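Local structure of multidrug resistance protein (Vibrio cholerae, 1YC9) at the interface of chains A and B. The protein forms an outer-membrane efflux channel of the outer membrane factor family, a trimeric conduit linked to multidrug export in Vibrio cholerae. Sequence-based numbering; all coordinates share one arbitrary frame. Chains: chain A/B, multidrug resistance protein.

The interface of chains A and B. Residues chain A 357-358, 361-362; chain B 214-215, 218, 228.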
ATOM      1  N   ALA A 357     -20.714  -9.415  -8.922  1.00 20.95           N
ATOM      2  CA  ALA A 357     -21.396  -8.847 -10.050  1.00 21.11           C
ATOM      3  C   ALA A 357     -20.535  -8.866 -11.305  1.00 21.76           C
ATOM      4  O   ALA A 357     -21.066  -9.123 -12.390  1.00 22.28           O
ATOM      5  CB  ALA A 357     -21.891  -7.434  -9.789  1.00 22.14           C
ATOM      6  N   ASP A 358     -19.229  -8.611 -11.157  1.00 19.96           N
ATOM      7  CA  ASP A 358     -18.308  -8.565 -12.299  1.00 20.39           C
ATOM      8  C   ASP A 358     -18.087  -9.959 -12.855  1.00 20.68           C
ATOM      9  O   ASP A 358     -18.090 -10.148 -14.062  1.00 19.84           O
ATOM     10  CB  ASP A 358     -16.969  -7.966 -11.924  1.00 18.92           C
ATOM     11  CG  ASP A 358     -16.970  -6.438 -11.949  1.00 19.85           C
ATOM     12  OD1 ASP A 358     -18.029  -5.810 -12.056  1.00 20.36           O
ATOM     13  OD2 ASP A 358     -15.912  -5.772 -11.830  1.00 26.86           O
ATOM     14  N   THR A 361     -21.172 -10.745 -14.784  1.00 23.01           N
ATOM     15  CA  THR A 361     -21.165  -9.981 -16.009  1.00 22.88           C
ATOM     16  C   THR A 361     -20.252 -10.607 -17.040  1.00 21.91           C
ATOM     17  O   THR A 361     -20.645 -10.810 -18.189  1.00 21.81           O
ATOM     18  CB  THR A 361     -20.722  -8.535 -15.707  1.00 22.30           C
ATOM     19  OG1 THR A 361     -21.796  -7.856 -15.040  1.00 22.79           O
ATOM     20  CG2 THR A 361     -20.493  -7.774 -16.954  1.00 24.19           C
ATOM     21  N   SER A 362     -19.039 -10.936 -16.639  1.00 21.65           N
ATOM     22  CA  SER A 362     -18.063 -11.370 -17.585  1.00 21.38           C
ATOM     23  C   SER A 362     -18.330 -12.827 -18.026  1.00 21.76           C
ATOM     24  O   SER A 362     -18.089 -13.183 -19.180  1.00 21.15           O
ATOM     25  CB  SER A 362     -16.662 -11.217 -17.025  1.00 21.90           C
ATOM     26  OG  SER A 362     -16.362  -9.829 -16.788  1.00 20.94           O
TER
ATOM     27  N   GLN B 214     -20.771  -2.631 -18.949  1.00 20.26           N
ATOM     28  CA  GLN B 214     -21.459  -3.176 -17.804  1.00 21.05           C
ATOM     29  C   GLN B 214     -20.554  -3.286 -16.575  1.00 19.55           C
ATOM     30  O   GLN B 214     -20.993  -2.972 -15.479  1.00 20.34           O
ATOM     31  CB  GLN B 214     -22.113  -4.523 -18.097  1.00 20.28           C
ATOM     32  CG  GLN B 214     -22.860  -5.100 -16.905  1.00 24.34           C
ATOM     33  CD  GLN B 214     -24.070  -4.260 -16.465  1.00 28.98           C
ATOM     34  OE1 GLN B 214     -24.194  -3.905 -15.267  1.00 30.37           O
ATOM     35  NE2 GLN B 214     -24.927  -3.892 -17.426  1.00 30.15           N
ATOM     36  N   LEU B 215     -19.299  -3.691 -16.773  1.00 20.14           N
ATOM     37  CA  LEU B 215     -18.332  -3.690 -15.709  1.00 19.88           C
ATOM     38  C   LEU B 215     -18.125  -2.305 -15.130  1.00 19.18           C
ATOM     39  O   LEU B 215     -18.012  -2.145 -13.919  1.00 20.46           O
ATOM     40  CB  LEU B 215     -16.979  -4.217 -16.204  1.00 19.45           C
ATOM     41  CG  LEU B 215     -16.962  -5.695 -16.586  1.00 20.24           C
ATOM     42  CD1 LEU B 215     -15.609  -6.050 -17.143  1.00 20.40           C
ATOM     43  CD2 LEU B 215     -17.368  -6.626 -15.392  1.00 21.14           C
ATOM     44  N   ASN B 218     -21.041  -1.479 -12.919  1.00 21.54           N
ATOM     45  CA  ASN B 218     -20.851  -2.172 -11.679  1.00 21.19           C
ATOM     46  C   ASN B 218     -19.891  -1.350 -10.787  1.00 19.83           C
ATOM     47  O   ASN B 218     -20.151  -1.209  -9.590  1.00 19.69           O
ATOM     48  CB  ASN B 218     -20.303  -3.578 -11.874  1.00 21.39           C
ATOM     49  CG  ASN B 218     -21.277  -4.523 -12.601  1.00 23.60           C
ATOM     50  OD1 ASN B 218     -22.442  -4.188 -12.830  1.00 20.74           O
ATOM     51  ND2 ASN B 218     -20.784  -5.662 -12.982  1.00 22.09           N
ATOM     52  N   PRO B 228     -24.982  -3.943  -6.788  1.00 38.63           N
ATOM     53  CA  PRO B 228     -25.089  -3.931  -8.243  1.00 38.88           C
ATOM     54  C   PRO B 228     -26.443  -3.660  -8.875  1.00 39.40           C
ATOM     55  O   PRO B 228     -26.433  -3.456 -10.091  1.00 40.12           O
ATOM     56  CB  PRO B 228     -24.524  -5.301  -8.629  1.00 39.99           C
ATOM     57  CG  PRO B 228     -24.736  -6.150  -7.464  1.00 39.60           C
ATOM     58  CD  PRO B 228     -24.593  -5.262  -6.272  1.00 37.98           C
TER
HETATM   59  O   HOH W   1     -16.022  -3.323 -12.412  1.00 21.17           O
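The carboxylate of A:Asp358 and the carboxamide of B:Asn218 meet edge to edge, their planes 27° apart, while a methyl group lies over one face of each. Methyl CD2 of B:Leu215 sits squarely over one face of the carboxylate, 3.5 Å from A:Asp358 CG. Over a face of the amide lies the methyl CB of A:Ala357, 4.1 Å from B:Asn218 CG. At the meeting edges, B:Asn218 ND2 donates to A:Asp358 OD1 over 2.9 Å, in the amide plane and nearly straight (162° at the hydrogen), using the anti lone pair of that oxygen. ND2 also donates to the hydroxyl OG1 of A:Thr361, close to the same plane, so two acceptors one helical turn apart grip one amide nitrogen and would limit rotation of the amide.

The outer edge of the carboxylate is tied in differently: a water links A:Asp358 OD2 to the backbone carbonyl O of B:Leu215, lying 2.8 Å from the latter. Both carboxylate oxygens thus have polar partners, and the amide N-H and the water would probably help to stabilise a negative charge.

The site is a worked example of how the long helices of an outer membrane factor trimer lock together: helix 326-391 of one subunit packs against helix 189-223 of the next, with polar pairs set among small apolar contacts. A:Thr361 serves both purposes. With OG1 anti to its carbonyl carbon (chi1 -74°), the hydroxyl faces the amide, and CG2 is turned towards B:Leu215 CD2 and the CG methylene of B:Gln214, 3.6 Å from the latter. On the same side of the amide as the A:Ala357 methyl, B:Pro228, in the 3-10 helix 228-233, brings its ring CB against A:Ala357 CB. A bond within the same helix probably helps to fix the threonine hydroxyl: A:Thr361 OG1 donates to the carbonyl O of A:Ala357, 3.0 Å away, from above the carbonyl plane.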